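Local coordinates for SnoaL-like domain-containing protein (Kribbella flavida, PDB 4GB5) that is of unknown function but adopts a SnoaL-like fold of the NTF2 clan, whose curved sheet and helices may enclose a pocket for a small molecule, at residues A[123-128]-A[132-137]; A[11-16]-A[84-89]; A[41-46]-A[59-64]. All coordinates share one frame; numbering follows the deposited sequence. Where two conformers were deposited one is given.

Contact 1. Residues A[123-128]-A[132-137]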
loop_
_atom_site.group_PDB
_atom_site.type_symbol
_atom_site.label_atom_id
_atom_site.label_comp_id
_atom_site.label_asym_id
_atom_site.label_seq_id
_atom_site.Cartn_x
_atom_site.Cartn_y
_atom_site.Cartn_z
ATOM N N ASN A 123 -9.197 -11.937 -8.223
ATOM C CA ASN A 123 -9.137 -13.213 -7.545
ATOM C C ASN A 123 -10.508 -13.667 -7.083
ATOM O O ASN A 123 -11.453 -12.879 -7.076
ATOM C CB ASN A 123 -8.237 -13.075 -6.316
ATOM C CG ASN A 123 -6.783 -12.958 -6.661
ATOM O OD1 ASN A 123 -6.411 -12.860 -7.834
ATOM N ND2 ASN A 123 -5.915 -12.922 -5.620
ATOM N N GLU A 124 -10.622 -14.943 -6.736
ATOM C CA GLU A 124 -11.817 -15.494 -6.112
ATOM C C GLU A 124 -11.470 -16.101 -4.778
ATOM O O GLU A 124 -10.360 -16.625 -4.575
ATOM C CB GLU A 124 -12.520 -16.539 -7.013
ATOM C CG GLU A 124 -12.990 -15.941 -8.331
ATOM C CD GLU A 124 -13.473 -16.934 -9.379
ATOM O OE1 GLU A 124 -13.338 -18.150 -9.187
ATOM O OE2 GLU A 124 -13.980 -16.476 -10.421
ATOM N N ALA A 125 -12.404 -16.022 -3.850
ATOM C CA ALA A 125 -12.244 -16.699 -2.554
ATOM C C ALA A 125 -13.455 -17.536 -2.261
ATOM O O ALA A 125 -14.530 -17.318 -2.811
ATOM C CB ALA A 125 -12.049 -15.684 -1.448
ATOM N N VAL A 126 -13.259 -18.555 -1.439
ATOM C CA VAL A 126 -14.327 -19.408 -0.969
ATOM C C VAL A 126 -14.247 -19.572 0.528
ATOM O O VAL A 126 -13.144 -19.569 1.131
ATOM C CB VAL A 126 -14.312 -20.784 -1.642
ATOM C CG1 VAL A 126 -14.517 -20.636 -3.128
ATOM C CG2 VAL A 126 -13.064 -21.501 -1.387
ATOM N N ARG A 127 -15.415 -19.652 1.144
ATOM C CA ARG A 127 -15.466 -19.845 2.577
ATOM C C ARG A 127 -15.412 -21.339 2.869
ATOM O O ARG A 127 -16.346 -22.084 2.611
ATOM C CB ARG A 127 -16.730 -19.204 3.171
ATOM C CG ARG A 127 -16.798 -19.279 4.707
ATOM C CD ARG A 127 -18.257 -19.427 5.229
ATOM N NE ARG A 127 -19.153 -18.372 4.757
ATOM C CZ ARG A 127 -19.152 -17.128 5.228
ATOM N NH1 ARG A 127 -19.996 -16.222 4.745
ATOM N NH2 ARG A 127 -18.301 -16.786 6.189
ATOM N N THR A 128 -14.269 -21.789 3.368
ATOM C CA THR A 128 -14.117 -23.196 3.722
ATOM C C THR A 128 -14.478 -23.394 5.158
ATOM O O THR A 128 -14.729 -22.450 5.900
ATOM C CB THR A 128 -12.688 -23.713 3.533
ATOM O OG1 THR A 128 -11.851 -23.300 4.638
ATOM C CG2 THR A 128 -12.134 -23.288 2.208
ATOM N N TRP A 132 -12.022 -18.384 5.169
ATOM C CA TRP A 132 -11.874 -17.952 3.783
ATOM C C TRP A 132 -10.542 -18.387 3.206
ATOM O O TRP A 132 -9.496 -18.315 3.889
ATOM C CB TRP A 132 -12.054 -16.448 3.655
ATOM C CG TRP A 132 -13.490 -16.018 3.817
ATOM C CD1 TRP A 132 -14.105 -15.600 4.980
ATOM C CD2 TRP A 132 -14.508 -15.995 2.798
ATOM N NE1 TRP A 132 -15.430 -15.318 4.732
ATOM C CE2 TRP A 132 -15.699 -15.536 3.401
ATOM C CE3 TRP A 132 -14.508 -16.268 1.420
ATOM C CZ2 TRP A 132 -16.890 -15.376 2.680
ATOM C CZ3 TRP A 132 -15.697 -16.123 0.704
ATOM C CH2 TRP A 132 -16.869 -15.682 1.342
ATOM N N ARG A 133 -10.561 -18.768 1.927
ATOM C CA ARG A 133 -9.343 -19.097 1.197
ATOM C C ARG A 133 -9.420 -18.565 -0.222
ATOM O O ARG A 133 -10.505 -18.488 -0.817
ATOM C CB ARG A 133 -9.186 -20.648 1.083
ATOM C CG ARG A 133 -8.960 -21.412 2.409
ATOM C CD ARG A 133 -7.633 -21.066 3.046
ATOM N NE ARG A 133 -7.360 -21.878 4.234
ATOM C CZ ARG A 133 -7.792 -21.601 5.450
ATOM N NH1 ARG A 133 -8.520 -20.539 5.698
ATOM N NH2 ARG A 133 -7.446 -22.409 6.455
ATOM N N LEU A 134 -8.271 -18.211 -0.770
ATOM C CA LEU A 134 -8.192 -17.759 -2.147
ATOM C C LEU A 134 -8.133 -18.983 -3.073
ATOM O O LEU A 134 -7.183 -19.778 -3.016
ATOM C CB LEU A 134 -6.948 -16.880 -2.360
ATOM C CG LEU A 134 -6.907 -15.530 -1.656
ATOM C CD1 LEU A 134 -5.609 -14.813 -1.883
ATOM C CD2 LEU A 134 -8.060 -14.662 -2.132
ATOM N N SER A 135 -9.148 -19.121 -3.912
ATOM C CA SER A 135 -9.314 -20.272 -4.805
ATOM C C SER A 135 -8.864 -20.011 -6.232
ATOM O O SER A 135 -8.625 -20.946 -6.975
ATOM C CB SER A 135 -10.783 -20.708 -4.835
ATOM O OG SER A 135 -11.599 -19.586 -5.158
ATOM N N SER A 136 -8.765 -18.747 -6.621
ATOM C CA SER A 136 -8.258 -18.390 -7.916
ATOM C C SER A 136 -7.460 -17.101 -7.810
ATOM O O SER A 136 -7.921 -16.117 -7.210
ATOM C CB SER A 136 -9.424 -18.191 -8.896
ATOM O OG SER A 136 -8.966 -17.712 -10.132
ATOM N N VAL A 137 -6.262 -17.084 -8.394
ATOM C CA VAL A 137 -5.419 -15.894 -8.437
ATOM C C VAL A 137 -5.166 -15.538 -9.892
ATOM O O VAL A 137 -4.749 -16.415 -10.685
ATOM C CB VAL A 137 -4.062 -16.151 -7.758
ATOM C CG1 VAL A 137 -3.138 -14.941 -7.830
ATOM C CG2 VAL A 137 -4.272 -16.561 -6.325
#
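A beta hairpin of the SnoaL-like, NTF2-clan sheet pairs residues 123-128 with 132-137, and a classic beta bulge breaks its register where Ser135 and Ser136 both face Glu124. Glu124 N donates to Ser136 O (3.0 Å) and Glu124 O takes the Ser135 N-H at 2.9 Å, while the bonds this oxygen receives from Ser136 N and Ser135 OG are weak. Beyond the bulge the ladder is regular: Val126 N reaches Arg133 O at 2.8 Å, and Arg133 N returns the bond to Val126 O.

Next to that pair, Arg127 lies across the indole of Trp132. Its CB stands 3.7 Å from the centroid of the Trp132 six-membered ring, 6° off the normal, a CH-pi contact over the face. With CG anti to the backbone N (chi1 -176°) and bends at chi2 and chi3, the chain bows away from the indole, and the guanidinium comes back beside the CZ2 and NE1 margin, its plane turned 56° from the ring and one face centred on CZ2. Both polar ends meet at Asp9, which forms a salt bridge through OD1 with Arg127 NH2 and accepts from Trp132 NE1. On the same face of the sheet Ala125 CB touches Trp132 CE3 at 3.8 Å, and Ile13 of helix 6-25 also packs on the indole.

At the far end Asn123 lies alongside Val137, its OD1 3.2 Å from Val137 CA and accepting from Lys138 N. Asp9 thus takes the indole N-H of a buried tryptophan and also pairs with the guanidinium at the ring's margin, where its negative charge would probably favour it.

Contact 2. Residues A[11-16]-A[84-89]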
loop_
_atom_site.group_PDB
_atom_site.type_symbol
_atom_site.label_atom_id
_atom_site.label_comp_id
_atom_site.label_asym_id
_atom_site.label_seq_id
_atom_site.Cartn_x
_atom_site.Cartn_y
_atom_site.Cartn_z
ATOM N N ALA A 11 -13.517 -8.343 6.134
ATOM C CA ALA A 11 -12.234 -8.090 6.799
ATOM C C ALA A 11 -11.309 -9.332 6.700
ATOM O O ALA A 11 -10.108 -9.193 6.484
ATOM C CB ALA A 11 -12.451 -7.672 8.255
ATOM N N GLU A 12 -11.872 -10.520 6.838
ATOM C CA GLU A 12 -11.097 -11.749 6.751
ATOM C C GLU A 12 -10.564 -11.960 5.335
ATOM O O GLU A 12 -9.411 -12.415 5.154
ATOM C CB GLU A 12 -11.896 -12.956 7.256
ATOM C CG GLU A 12 -12.058 -12.986 8.782
ATOM C CD GLU A 12 -12.883 -14.150 9.275
ATOM O OE1 GLU A 12 -13.358 -14.942 8.433
ATOM O OE2 GLU A 12 -13.038 -14.278 10.514
ATOM N N ILE A 13 -11.370 -11.595 4.340
ATOM C CA ILE A 13 -10.966 -11.710 2.930
ATOM C C ILE A 13 -9.840 -10.719 2.662
ATOM O O ILE A 13 -8.837 -11.065 2.007
ATOM C CB ILE A 13 -12.157 -11.509 2.005
ATOM C CG1 ILE A 13 -13.082 -12.707 2.103
ATOM C CG2 ILE A 13 -11.724 -11.273 0.533
ATOM C CD1 ILE A 13 -14.418 -12.428 1.434
ATOM N N ILE A 14 -9.960 -9.487 3.141
ATOM C CA ILE A 14 -8.872 -8.521 2.955
ATOM C C ILE A 14 -7.613 -9.032 3.647
ATOM O O ILE A 14 -6.513 -8.960 3.071
ATOM C CB ILE A 14 -9.286 -7.085 3.361
ATOM C CG1 ILE A 14 -10.329 -6.586 2.392
ATOM C CG2 ILE A 14 -8.078 -6.128 3.378
ATOM C CD1 ILE A 14 -10.996 -5.297 2.736
ATOM N N GLU A 15 -7.736 -9.537 4.853
ATOM C CA GLU A 15 -6.559 -10.037 5.579
ATOM C C GLU A 15 -5.893 -11.159 4.831
ATOM O O GLU A 15 -4.671 -11.316 4.913
ATOM C CB GLU A 15 -6.984 -10.496 6.965
ATOM C CG GLU A 15 -5.888 -10.972 7.832
ATOM C CD GLU A 15 -6.336 -11.176 9.260
ATOM O OE1 GLU A 15 -6.436 -10.191 10.038
ATOM O OE2 GLU A 15 -6.607 -12.347 9.591
ATOM N N LEU A 16 -6.637 -11.970 4.084
ATOM C CA LEU A 16 -6.003 -13.033 3.302
ATOM C C LEU A 16 -4.955 -12.520 2.369
ATOM O O LEU A 16 -3.969 -13.220 2.078
ATOM C CB LEU A 16 -6.977 -13.775 2.398
ATOM C CG LEU A 16 -7.776 -14.881 2.996
ATOM C CD1 LEU A 16 -8.751 -15.398 1.978
ATOM C CD2 LEU A 16 -6.829 -16.004 3.398
ATOM N N VAL A 84 -14.147 -5.795 -2.837
ATOM C CA VAL A 84 -14.578 -7.133 -2.448
ATOM C C VAL A 84 -16.069 -7.252 -2.656
ATOM O O VAL A 84 -16.835 -6.418 -2.171
ATOM C CB VAL A 84 -14.234 -7.378 -0.971
ATOM C CG1 VAL A 84 -14.766 -8.714 -0.531
ATOM C CG2 VAL A 84 -12.725 -7.252 -0.704
ATOM N N THR A 85 -16.491 -8.299 -3.364
ATOM C CA THR A 85 -17.893 -8.588 -3.555
ATOM C C THR A 85 -18.171 -9.965 -3.031
ATOM O O THR A 85 -17.538 -10.906 -3.476
ATOM C CB THR A 85 -18.230 -8.490 -5.043
ATOM O OG1 THR A 85 -17.759 -7.217 -5.545
ATOM C CG2 THR A 85 -19.726 -8.595 -5.277
ATOM N N ILE A 86 -19.087 -10.097 -2.071
ATOM C CA ILE A 86 -19.327 -11.355 -1.392
ATOM C C ILE A 86 -20.739 -11.863 -1.709
ATOM O O ILE A 86 -21.699 -11.083 -1.736
ATOM C CB ILE A 86 -19.211 -11.187 0.117
ATOM C CG1 ILE A 86 -17.814 -10.667 0.455
ATOM C CG2 ILE A 86 -19.505 -12.496 0.828
ATOM C CD1 ILE A 86 -17.695 -10.127 1.886
ATOM N N ASP A 87 -20.850 -13.158 -1.973
ATOM C CA ASP A 87 -22.141 -13.804 -2.178
ATOM C C ASP A 87 -22.060 -15.100 -1.399
ATOM O O ASP A 87 -21.521 -16.090 -1.879
ATOM C CB ASP A 87 -22.348 -14.049 -3.674
ATOM C CG ASP A 87 -23.656 -14.743 -3.990
ATOM O OD1 ASP A 87 -24.442 -14.972 -3.055
ATOM O OD2 ASP A 87 -23.873 -15.050 -5.181
ATOM N N SER A 88 -22.567 -15.054 -0.169
ATOM C CA SER A 88 -22.555 -16.185 0.754
ATOM C C SER A 88 -21.160 -16.749 0.977
ATOM O O SER A 88 -20.359 -16.119 1.654
ATOM C CB SER A 88 -23.507 -17.283 0.312
ATOM O OG SER A 88 -23.608 -18.245 1.348
ATOM N N ASP A 89 -20.849 -17.920 0.403
ATOM C CA ASP A 89 -19.534 -18.552 0.628
ATOM C C ASP A 89 -18.559 -18.362 -0.538
ATOM O O ASP A 89 -17.560 -19.071 -0.637
ATOM C CB ASP A 89 -19.679 -20.057 0.970
ATOM C CG ASP A 89 -20.205 -20.884 -0.169
ATOM O OD1 ASP A 89 -20.784 -20.304 -1.113
ATOM O OD2 ASP A 89 -20.053 -22.136 -0.112
#
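Ile13 and Ile86 pass alongside one another, pointing opposite ways, where helix 6-25 packs on the sheet at strand 74-87, its outermost strand within this chain, as helices pack on the curved sheet of the NTF2-like alpha+beta fold. The end of Ile13 lies along Ile86: Ile13 CD1 is 3.9 Å from Ile86 CG1 and about as far from Ile86 CD1. Ile13 has CG1 anti to its carbonyl carbon (chi1 -71°) and an extended chi2 of 168°, which carries CD1 out to Ile86 while the CG2 branch turns to Val84.

Val84 meets the helix with both of its methyls, its side chain lying at a slant to each isoleucine. Val84 CG1 is 4.1 Å from Ile13 CG2, and Val84 CG2 is 4.0 Å from Ile14 CG1, so the valine is shared between two successive helix residues. The short segments run at 128° to one another with axes 9.8 Å apart.

Around them, Ala91 of the next strand touches both Ile13 and Ile86, and Trp132 packs on Ile13. Val84 N serves a different interface, donating to Glu15 OE1 of the third subunit, while Glu15 of this chain accepts likewise from Val84 N of the second subunit.

The seam is purely apolar, buried at Ile13 and Val84 and partly open to solvent at Ile14 and Ile86, so it probably rests on the hydrophobic effect and fit, with no directional bond.

Contact 3. Residues A[41-46]-A[59-64]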
loop_
_atom_site.group_PDB
_atom_site.type_symbol
_atom_site.label_atom_id
_atom_site.label_comp_id
_atom_site.label_asym_id
_atom_site.label_seq_id
_atom_site.Cartn_x
_atom_site.Cartn_y
_atom_site.Cartn_z
ATOM N N LEU A 41 -5.806 -25.094 -6.567
ATOM C CA LEU A 41 -5.826 -23.649 -6.740
ATOM C C LEU A 41 -5.784 -23.346 -8.239
ATOM O O LEU A 41 -5.006 -23.957 -8.988
ATOM C CB LEU A 41 -4.559 -23.053 -6.083
ATOM C CG LEU A 41 -4.251 -21.563 -6.223
ATOM C CD1 LEU A 41 -5.403 -20.792 -5.625
ATOM C CD2 LEU A 41 -2.999 -21.151 -5.556
ATOM N N THR A 42 -6.596 -22.394 -8.703
ATOM C CA THR A 42 -6.475 -21.921 -10.058
ATOM C C THR A 42 -5.562 -20.702 -10.119
ATOM O O THR A 42 -5.699 -19.796 -9.307
ATOM C CB THR A 42 -7.849 -21.576 -10.623
ATOM O OG1 THR A 42 -8.620 -22.782 -10.678
ATOM C CG2 THR A 42 -7.727 -21.033 -12.020
ATOM N N ILE A 43 -4.605 -20.716 -11.046
ATOM C CA ILE A 43 -3.659 -19.631 -11.194
ATOM C C ILE A 43 -3.581 -19.132 -12.626
ATOM O O ILE A 43 -3.660 -19.900 -13.555
ATOM C CB ILE A 43 -2.254 -20.044 -10.741
ATOM C CG1 ILE A 43 -1.826 -21.295 -11.458
ATOM C CG2 ILE A 43 -2.231 -20.299 -9.247
ATOM C CD1 ILE A 43 -0.358 -21.657 -11.226
ATOM N N ASP A 44 -3.457 -17.820 -12.780
ATOM C CA ASP A 44 -3.308 -17.208 -14.070
ATOM C C ASP A 44 -2.341 -16.051 -13.955
ATOM O O ASP A 44 -2.688 -14.935 -13.469
ATOM C CB ASP A 44 -4.667 -16.734 -14.578
ATOM C CG ASP A 44 -4.581 -16.004 -15.918
ATOM O OD1 ASP A 44 -3.456 -15.701 -16.388
ATOM O OD2 ASP A 44 -5.667 -15.687 -16.479
ATOM N N PHE A 45 -1.114 -16.294 -14.393
ATOM C CA PHE A 45 -0.084 -15.266 -14.426
ATOM C C PHE A 45 0.283 -14.982 -15.874
ATOM O O PHE A 45 1.350 -14.482 -16.195
ATOM C CB PHE A 45 1.154 -15.740 -13.637
ATOM C CG PHE A 45 0.848 -16.042 -12.185
ATOM C CD1 PHE A 45 0.498 -15.026 -11.312
ATOM C CD2 PHE A 45 0.907 -17.342 -11.693
ATOM C CE1 PHE A 45 0.195 -15.295 -9.972
ATOM C CE2 PHE A 45 0.592 -17.614 -10.352
ATOM C CZ PHE A 45 0.240 -16.594 -9.501
ATOM N N GLU A 46 -0.618 -15.325 -16.776
ATOM C CA GLU A 46 -0.326 -15.258 -18.216
ATOM C C GLU A 46 0.152 -13.888 -18.693
ATOM O O GLU A 46 1.041 -13.794 -19.539
ATOM C CB GLU A 46 -1.550 -15.689 -19.019
ATOM C CG GLU A 46 -1.238 -15.849 -20.498
ATOM C CD GLU A 46 -2.385 -16.474 -21.280
ATOM O OE1 GLU A 46 -3.544 -16.456 -20.802
ATOM O OE2 GLU A 46 -2.120 -16.984 -22.393
ATOM N N SER A 59 0.340 -28.343 -3.424
ATOM C CA SER A 59 1.731 -28.643 -3.129
ATOM C C SER A 59 2.621 -28.363 -4.356
ATOM O O SER A 59 3.776 -27.979 -4.214
ATOM C CB SER A 59 1.887 -30.061 -2.619
ATOM O OG SER A 59 1.564 -30.965 -3.629
ATOM N N ASP A 60 2.086 -28.557 -5.559
ATOM C CA ASP A 60 2.815 -28.200 -6.774
ATOM C C ASP A 60 3.041 -26.683 -6.821
ATOM O O ASP A 60 4.127 -26.222 -7.208
ATOM C CB ASP A 60 2.051 -28.612 -8.039
ATOM C CG ASP A 60 2.102 -30.117 -8.308
ATOM O OD1 ASP A 60 2.908 -30.825 -7.676
ATOM O OD2 ASP A 60 1.351 -30.576 -9.212
ATOM N N TYR A 61 1.991 -25.923 -6.533
ATOM C CA TYR A 61 2.076 -24.466 -6.563
ATOM C C TYR A 61 3.130 -24.027 -5.560
ATOM O O TYR A 61 3.984 -23.202 -5.862
ATOM C CB TYR A 61 0.698 -23.865 -6.214
ATOM C CG TYR A 61 0.673 -22.389 -5.978
ATOM C CD1 TYR A 61 0.550 -21.890 -4.696
ATOM C CD2 TYR A 61 0.779 -21.502 -7.040
ATOM C CE1 TYR A 61 0.521 -20.508 -4.483
ATOM C CE2 TYR A 61 0.751 -20.142 -6.839
ATOM C CZ TYR A 61 0.608 -19.669 -5.576
ATOM O OH TYR A 61 0.596 -18.303 -5.403
ATOM N N GLY A 62 3.077 -24.553 -4.351
ATOM C CA GLY A 62 4.072 -24.188 -3.348
ATOM C C GLY A 62 5.495 -24.509 -3.773
ATOM O O GLY A 62 6.386 -23.690 -3.570
ATOM N N ALA A 63 5.720 -25.681 -4.367
ATOM C CA ALA A 63 7.045 -26.096 -4.795
ATOM C C ALA A 63 7.536 -25.183 -5.909
ATOM O O ALA A 63 8.718 -24.823 -5.964
ATOM C CB ALA A 63 7.011 -27.580 -5.269
ATOM N N ALA A 64 6.624 -24.827 -6.816
ATOM C CA ALA A 64 6.961 -23.937 -7.910
ATOM C C ALA A 64 7.338 -22.549 -7.402
ATOM O O ALA A 64 8.279 -21.934 -7.896
ATOM C CB ALA A 64 5.780 -23.829 -8.868
#
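The face of strand 41-44 that turns toward helix 58-69 belongs to the buried interior of the SnoaL-like fold, and here the ring of Tyr61 lies against Leu41, Ile43 and Phe45. Leu41 makes the most direct approach. Its CD2 sits 3.6 Å from the centroid of the Tyr61 ring and 9° off the normal, a CH-pi contact over the middle of one face. CG of Leu41 is placed opposite the backbone N (chi1 174°), and chi2 near 60° then brings CD2 rather than CD1 over the aromatic carbons.

Ile43, two residues on and pointing to the same side of the strand, comes in obliquely: its CG2 is 3.8 Å from Tyr61 CE2. Phe45 completes the set from the loop that follows the strand, with CE2 4.3 Å from Tyr61 CE2. Each of these atoms lies close to the plane of the other ring, so the aromatic groups meet edge against edge and do not stack. Tyr61 has its CG anti to the backbone N as well, which carries the ring from the helix to the strand. Outside the two segments His37 meets Tyr61 edge-to-face, and Val56 of the neighbouring strand packs on it.

Past the strand the chain turns directly into helix 46-49, with Phe45 at its N-cap position. An Asx turn forms here, Asp44 OD1 accepting from Glu46 N at 2.9 Å, while Phe45 also packs on Val137 and Leu139.

Replacing Tyr61 with an alanine removes the ring, which would probably leave Leu41 CD2 and His37 without their aromatic partner and open a gap beside Ile43 and Phe45. No hydrogen bond spans the two segments; all these apolar contacts converge on the Tyr61 ring, with Leu41 over its face and Phe45 at its edge.

How the contacts relate
From the N terminus, helix 6-25 supplies the first half of contact 2, which closes only when the chain reaches 84-89. Contact 3 is nested within that long loop, joining 41-46 to 59-64 across a short connection. Contact 1 follows both in series as a local hairpin. All three reach the same sheet. Contacts 1 and 2 have centres about 8 Å apart and touch where Arg127 N meets Asp89 O, a probable hydrogen bond. Strand 41-44 lies beside strand 131-145, so contact 1 also meets contact 3, through Val137 and the backbones of Thr42 and Asp44. Contacts 2 and 3 do not touch; the hairpin strands connect them.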